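Local coordinates for cell wall surface anchor family protein (PDB 3TW0), which forms the adhesive tip of a group B streptococcal pilus and probably attaches the bacterium to host surfaces through its von Willebrand factor A domain, at residues H170-M178 against P331-M342. The protein carries 2 engineered substitutions. Numbering follows the deposited sequence.
Sequences HVTDGVPTM and PGATPLEAEKFM. With ACT (acetate ion), chain F.
Gly174 and Ala338 bring the two backbones closest, 4.9 Å between their CA atoms, where the loop leaving strand 165-172 passes over the first turns of helix 335-344. No hydrogen bond joins them; buried Gly174 O has no hydrogen-bond partner in the model and meets weak C-H contacts, such as Ala338 CA. Met342 runs over Gly174, its SD 3.5 Å from Gly174 CA, then bends at its last torsion (chi3 82°) to set CE tip to tip against Thr172 CG2, a tight 3.4 Å. The other branch, Thr172 OG1, lies anti to the backbone N (chi1 175°), accepting from Gly174 N at 3.0 Å in an ST turn and bonding to Asp18. This is the carboxyl end of the parallel sheet of the vWA fold, where metal ions bind: Asp173, a magnesium ligand in another model of this protein, here bonds to Ser22, beside the bound magnesium. On the far side of Gly174, Pro176 lies over one face of the Phe341 ring, CG 3.8 Å from its centroid in a CH-pi contact. Val175 splits its branches, CG2 on Ala338 CB at 4.0 Å and CG1 against Pro331 and Ala333. The side chains of Thr177 and Pro331 cross at about a right angle, Thr177 CG2 3.8 Å from Pro331 CD, while Thr177 OG1 donates to an acetate also held by Thr143 and Ser22.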
ATOM      1  N   HIS A 170      -5.878   2.945  12.470  1.00 14.98           N
ATOM      2  CA  HIS A 170      -5.728   2.670  11.030  1.00 15.49           C
ATOM      3  C   HIS A 170      -7.008   2.075  10.523  1.00 15.58           C
ATOM      4  O   HIS A 170      -7.449   1.015  11.003  1.00 15.79           O
ATOM      5  CB  HIS A 170      -4.546   1.729  10.832  1.00 15.51           C
ATOM      6  CG  HIS A 170      -4.310   1.305   9.412  1.00 16.76           C
ATOM      7  ND1 HIS A 170      -3.615   0.155   9.095  1.00 15.85           N
ATOM      8  CD2 HIS A 170      -4.664   1.866   8.231  1.00 16.01           C
ATOM      9  CE1 HIS A 170      -3.542   0.039   7.780  1.00 18.11           C
ATOM     10  NE2 HIS A 170      -4.163   1.066   7.235  1.00 17.27           N
ATOM     11  N   VAL A 171      -7.616   2.771   9.571  1.00 15.05           N
ATOM     12  CA  VAL A 171      -8.906   2.381   9.012  1.00 16.35           C
ATOM     13  C   VAL A 171      -8.760   2.002   7.540  1.00 16.82           C
ATOM     14  O   VAL A 171      -8.349   2.838   6.694  1.00 16.52           O
ATOM     15  CB  VAL A 171      -9.942   3.526   9.122  1.00 15.75           C
ATOM     16  CG1 VAL A 171     -11.307   3.008   8.737  1.00 16.43           C
ATOM     17  CG2 VAL A 171      -9.934   4.102  10.548  1.00 15.48           C
ATOM     18  N   THR A 172      -9.126   0.765   7.224  1.00 16.74           N
ATOM     19  CA  THR A 172      -8.744   0.182   5.932  1.00 17.15           C
ATOM     20  C   THR A 172      -9.590  -1.049   5.662  1.00 18.30           C
ATOM     21  O   THR A 172     -10.242  -1.567   6.572  1.00 19.83           O
ATOM     22  CB  THR A 172      -7.225  -0.186   5.956  1.00 17.12           C
ATOM     23  OG1 THR A 172      -6.837  -0.864   4.755  1.00 16.28           O
ATOM     24  CG2 THR A 172      -6.879  -1.079   7.170  1.00 16.39           C
ATOM     25  N   ASP A 173      -9.605  -1.517   4.422  1.00 19.30           N
ATOM     26  CA  ASP A 173     -10.231  -2.810   4.132  1.00 20.45           C
ATOM     27  C   ASP A 173      -9.222  -3.974   4.229  1.00 20.01           C
ATOM     28  O   ASP A 173      -9.571  -5.136   4.020  1.00 20.22           O
ATOM     29  CB  ASP A 173     -10.980  -2.785   2.779  1.00 20.92           C
ATOM     30  CG  ASP A 173     -10.045  -2.566   1.597  1.00 21.12           C
ATOM     31  OD1 ASP A 173      -8.840  -2.840   1.734  1.00 23.99           O
ATOM     32  OD2 ASP A 173     -10.512  -2.154   0.527  1.00 18.27           O
ATOM     33  N   GLY A 174      -7.975  -3.642   4.577  1.00 20.31           N
ATOM     34  CA  GLY A 174      -6.964  -4.646   4.914  1.00 18.42           C
ATOM     35  C   GLY A 174      -6.248  -5.361   3.786  1.00 17.50           C
ATOM     36  O   GLY A 174      -5.699  -6.456   3.993  1.00 15.98           O
ATOM     37  N   VAL A 175      -6.225  -4.773   2.586  1.00 16.27           N
ATOM     38  CA  VAL A 175      -5.568  -5.466   1.460  1.00 14.66           C
ATOM     39  C   VAL A 175      -4.498  -4.619   0.802  1.00 14.75           C
ATOM     40  O   VAL A 175      -4.798  -3.855  -0.138  1.00 15.45           O
ATOM     41  CB  VAL A 175      -6.581  -5.977   0.392  1.00 15.58           C
ATOM     42  CG1 VAL A 175      -5.868  -6.811  -0.680  1.00 10.51           C
ATOM     43  CG2 VAL A 175      -7.732  -6.783   1.048  1.00 15.45           C
ATOM     44  N   PRO A 176      -3.252  -4.712   1.297  1.00 14.78           N
ATOM     45  CA  PRO A 176      -2.195  -3.916   0.682  1.00 14.16           C
ATOM     46  C   PRO A 176      -1.782  -4.511  -0.640  1.00 14.09           C
ATOM     47  O   PRO A 176      -1.736  -5.744  -0.789  1.00 15.57           O
ATOM     48  CB  PRO A 176      -1.060  -3.987   1.701  1.00 14.27           C
ATOM     49  CG  PRO A 176      -1.224  -5.378   2.315  1.00 13.18           C
ATOM     50  CD  PRO A 176      -2.724  -5.558   2.405  1.00 15.28           C
ATOM     51  N   THR A 177      -1.464  -3.646  -1.597  1.00 13.15           N
ATOM     52  CA  THR A 177      -1.217  -4.070  -2.970  1.00 13.49           C
ATOM     53  C   THR A 177       0.014  -3.362  -3.531  1.00 13.17           C
ATOM     54  O   THR A 177       0.236  -3.336  -4.737  1.00 12.67           O
ATOM     55  CB  THR A 177      -2.413  -3.708  -3.872  1.00 12.71           C
ATOM     56  OG1 THR A 177      -2.633  -2.298  -3.791  1.00 14.90           O
ATOM     57  CG2 THR A 177      -3.689  -4.421  -3.443  1.00 13.37           C
ATOM     58  N   MET A 178       0.801  -2.767  -2.640  1.00 13.97           N
ATOM     59  CA  MET A 178       2.053  -2.113  -3.001  1.00 14.70           C
ATOM     60  C   MET A 178       2.908  -2.251  -1.772  1.00 14.33           C
ATOM     61  O   MET A 178       2.337  -2.288  -0.682  1.00 14.25           O
ATOM     62  CB  MET A 178       1.800  -0.633  -3.267  1.00 13.61           C
ATOM     63  CG  MET A 178       2.952   0.066  -3.937  1.00 15.22           C
ATOM     64  SD  MET A 178       2.446   1.721  -4.566  1.00 18.55           S
ATOM     65  CE  MET A 178       1.727   1.275  -6.173  1.00 12.69           C
ATOM     66  N   PRO A 331      -8.182  -6.475  -3.922  1.00 24.15           N
ATOM     67  CA  PRO A 331      -8.041  -7.603  -4.889  1.00 23.39           C
ATOM     68  C   PRO A 331      -6.997  -8.679  -4.498  1.00 22.74           C
ATOM     69  O   PRO A 331      -5.921  -8.343  -3.988  1.00 21.85           O
ATOM     70  CB  PRO A 331      -7.541  -6.891  -6.143  1.00 23.63           C
ATOM     71  CG  PRO A 331      -6.599  -5.821  -5.557  1.00 22.38           C
ATOM     72  CD  PRO A 331      -7.237  -5.384  -4.242  1.00 23.68           C
ATOM     73  N   GLY A 332      -7.326  -9.958  -4.745  1.00 22.66           N
ATOM     74  CA  GLY A 332      -6.350 -11.067  -4.736  1.00 21.27           C
ATOM     75  C   GLY A 332      -6.053 -11.726  -3.405  1.00 21.22           C
ATOM     76  O   GLY A 332      -5.248 -12.658  -3.330  1.00 21.09           O
ATOM     77  N   ALA A 333      -6.712 -11.263  -2.349  1.00 20.87           N
ATOM     78  CA  ALA A 333      -6.607 -11.913  -1.062  1.00 20.66           C
ATOM     79  C   ALA A 333      -7.953 -12.539  -0.715  1.00 21.11           C
ATOM     80  O   ALA A 333      -8.976 -12.218  -1.295  1.00 20.99           O
ATOM     81  CB  ALA A 333      -6.162 -10.920   0.012  1.00 19.85           C
ATOM     82  N   THR A 334      -7.942 -13.463   0.218  1.00 22.24           N
ATOM     83  CA  THR A 334      -9.191 -13.976   0.760  1.00 23.31           C
ATOM     84  C   THR A 334      -9.588 -13.084   1.934  1.00 23.39           C
ATOM     85  O   THR A 334      -8.751 -12.318   2.433  1.00 22.93           O
ATOM     86  CB  THR A 334      -8.986 -15.367   1.324  1.00 22.62           C
ATOM     87  OG1 THR A 334      -7.995 -15.280   2.344  1.00 22.80           O
ATOM     88  CG2 THR A 334      -8.518 -16.326   0.219  1.00 24.96           C
ATOM     89  N   PRO A 335     -10.854 -13.185   2.381  1.00 23.44           N
ATOM     90  CA  PRO A 335     -11.245 -12.458   3.576  1.00 23.81           C
ATOM     91  C   PRO A 335     -10.324 -12.700   4.761  1.00 23.68           C
ATOM     92  O   PRO A 335      -9.987 -11.739   5.435  1.00 22.98           O
ATOM     93  CB  PRO A 335     -12.656 -12.990   3.867  1.00 23.45           C
ATOM     94  CG  PRO A 335     -13.206 -13.192   2.489  1.00 23.94           C
ATOM     95  CD  PRO A 335     -12.026 -13.786   1.711  1.00 24.03           C
ATOM     96  N   LEU A 336      -9.932 -13.958   4.995  1.00 23.57           N
ATOM     97  CA  LEU A 336      -9.074 -14.342   6.129  1.00 23.84           C
ATOM     98  C   LEU A 336      -7.665 -13.739   6.051  1.00 23.64           C
ATOM     99  O   LEU A 336      -7.135 -13.220   7.037  1.00 23.42           O
ATOM    100  CB  LEU A 336      -8.939 -15.866   6.187  1.00 24.36           C
ATOM    101  CG  LEU A 336      -8.561 -16.461   7.544  1.00 25.70           C
ATOM    102  CD1 LEU A 336      -9.589 -16.078   8.577  1.00 27.12           C
ATOM    103  CD2 LEU A 336      -8.447 -17.978   7.428  1.00 26.32           C
ATOM    104  N   GLU A 337      -7.061 -13.822   4.876  1.00 23.11           N
ATOM    105  CA  GLU A 337      -5.771 -13.179   4.644  1.00 23.25           C
ATOM    106  C   GLU A 337      -5.794 -11.708   5.034  1.00 21.86           C
ATOM    107  O   GLU A 337      -4.878 -11.241   5.696  1.00 21.08           O
ATOM    108  CB  GLU A 337      -5.321 -13.357   3.186  1.00 22.55           C
ATOM    109  CG  GLU A 337      -4.496 -14.649   3.019  1.00 26.04           C
ATOM    110  CD  GLU A 337      -4.416 -15.159   1.583  1.00 28.40           C
ATOM    111  OE1 GLU A 337      -5.049 -14.578   0.661  1.00 29.16           O
ATOM    112  OE2 GLU A 337      -3.708 -16.161   1.396  1.00 31.84           O
ATOM    113  N   ALA A 338      -6.858 -11.002   4.651  1.00 22.30           N
ATOM    114  CA  ALA A 338      -7.013  -9.584   4.993  1.00 22.33           C
ATOM    115  C   ALA A 338      -7.087  -9.374   6.509  1.00 22.91           C
ATOM    116  O   ALA A 338      -6.372  -8.539   7.022  1.00 22.80           O
ATOM    117  CB  ALA A 338      -8.231  -8.990   4.300  1.00 22.63           C
ATOM    118  N   GLU A 339      -7.912 -10.160   7.220  1.00 23.54           N
ATOM    119  CA  GLU A 339      -8.016 -10.084   8.699  1.00 23.43           C
ATOM    120  C   GLU A 339      -6.693 -10.364   9.398  1.00 22.29           C
ATOM    121  O   GLU A 339      -6.264  -9.607  10.289  1.00 22.03           O
ATOM    122  CB  GLU A 339      -9.058 -11.071   9.259  1.00 24.31           C
ATOM    123  CG  GLU A 339     -10.380 -11.084   8.530  1.00 28.64           C
ATOM    124  CD  GLU A 339     -11.504 -11.691   9.360  1.00 34.78           C
ATOM    125  OE1 GLU A 339     -11.226 -12.497  10.282  1.00 38.40           O
ATOM    126  OE2 GLU A 339     -12.669 -11.343   9.091  1.00 37.72           O
ATOM    127  N   LYS A 340      -6.082 -11.490   9.029  1.00 21.14           N
ATOM    128  CA  LYS A 340      -4.807 -11.881   9.558  1.00 20.07           C
ATOM    129  C   LYS A 340      -3.813 -10.749   9.319  1.00 18.97           C
ATOM    130  O   LYS A 340      -3.102 -10.356  10.217  1.00 17.81           O
ATOM    131  CB  LYS A 340      -4.333 -13.189   8.898  1.00 20.90           C
ATOM    132  CG  LYS A 340      -5.012 -14.461   9.459  1.00 23.44           C
ATOM    133  CD  LYS A 340      -4.488 -15.694   8.716  1.00 29.01           C
ATOM    134  CE  LYS A 340      -5.046 -16.996   9.310  1.00 32.62           C
ATOM    135  NZ  LYS A 340      -4.488 -18.185   8.573  1.00 36.04           N
ATOM    136  N   PHE A 341      -3.791 -10.206   8.099  1.00 18.19           N
ATOM    137  CA  PHE A 341      -2.901  -9.076   7.825  1.00 17.01           C
ATOM    138  C   PHE A 341      -3.159  -7.890   8.755  1.00 16.66           C
ATOM    139  O   PHE A 341      -2.217  -7.344   9.359  1.00 17.37           O
ATOM    140  CB  PHE A 341      -2.943  -8.614   6.364  1.00 16.71           C
ATOM    141  CG  PHE A 341      -2.191  -7.328   6.163  1.00 16.79           C
ATOM    142  CD1 PHE A 341      -0.806  -7.298   6.278  1.00 16.12           C
ATOM    143  CD2 PHE A 341      -2.882  -6.137   5.979  1.00 16.42           C
ATOM    144  CE1 PHE A 341      -0.108  -6.078   6.139  1.00 17.71           C
ATOM    145  CE2 PHE A 341      -2.209  -4.933   5.837  1.00 15.51           C
ATOM    146  CZ  PHE A 341      -0.835  -4.895   5.912  1.00 13.12           C
ATOM    147  N   MET A 342      -4.424  -7.514   8.925  1.00 15.59           N
ATOM    148  CA  MET A 342      -4.741  -6.407   9.788  1.00 15.98           C
ATOM    149  C   MET A 342      -4.361  -6.643  11.223  1.00 16.31           C
ATOM    150  O   MET A 342      -3.846  -5.738  11.886  1.00 16.22           O
ATOM    151  CB  MET A 342      -6.213  -6.001   9.654  1.00 17.14           C
ATOM    152  CG  MET A 342      -6.511  -5.229   8.354  1.00 15.44           C
ATOM    153  SD  MET A 342      -8.271  -4.823   8.142  1.00 17.78           S
ATOM    154  CE  MET A 342      -8.352  -3.365   9.150  1.00 24.39           C
TER
HETATM  155  C   ACT F 702      -6.330  -0.902  -4.459  1.00 17.37           C
HETATM  156  O   ACT F 702      -7.161  -0.642  -3.572  1.00 16.64           O
HETATM  157  OXT ACT F 702      -5.222  -1.293  -4.028  1.00 15.99           O
HETATM  158  CH3 ACT F 702      -6.624  -0.745  -5.944  1.00 17.40           C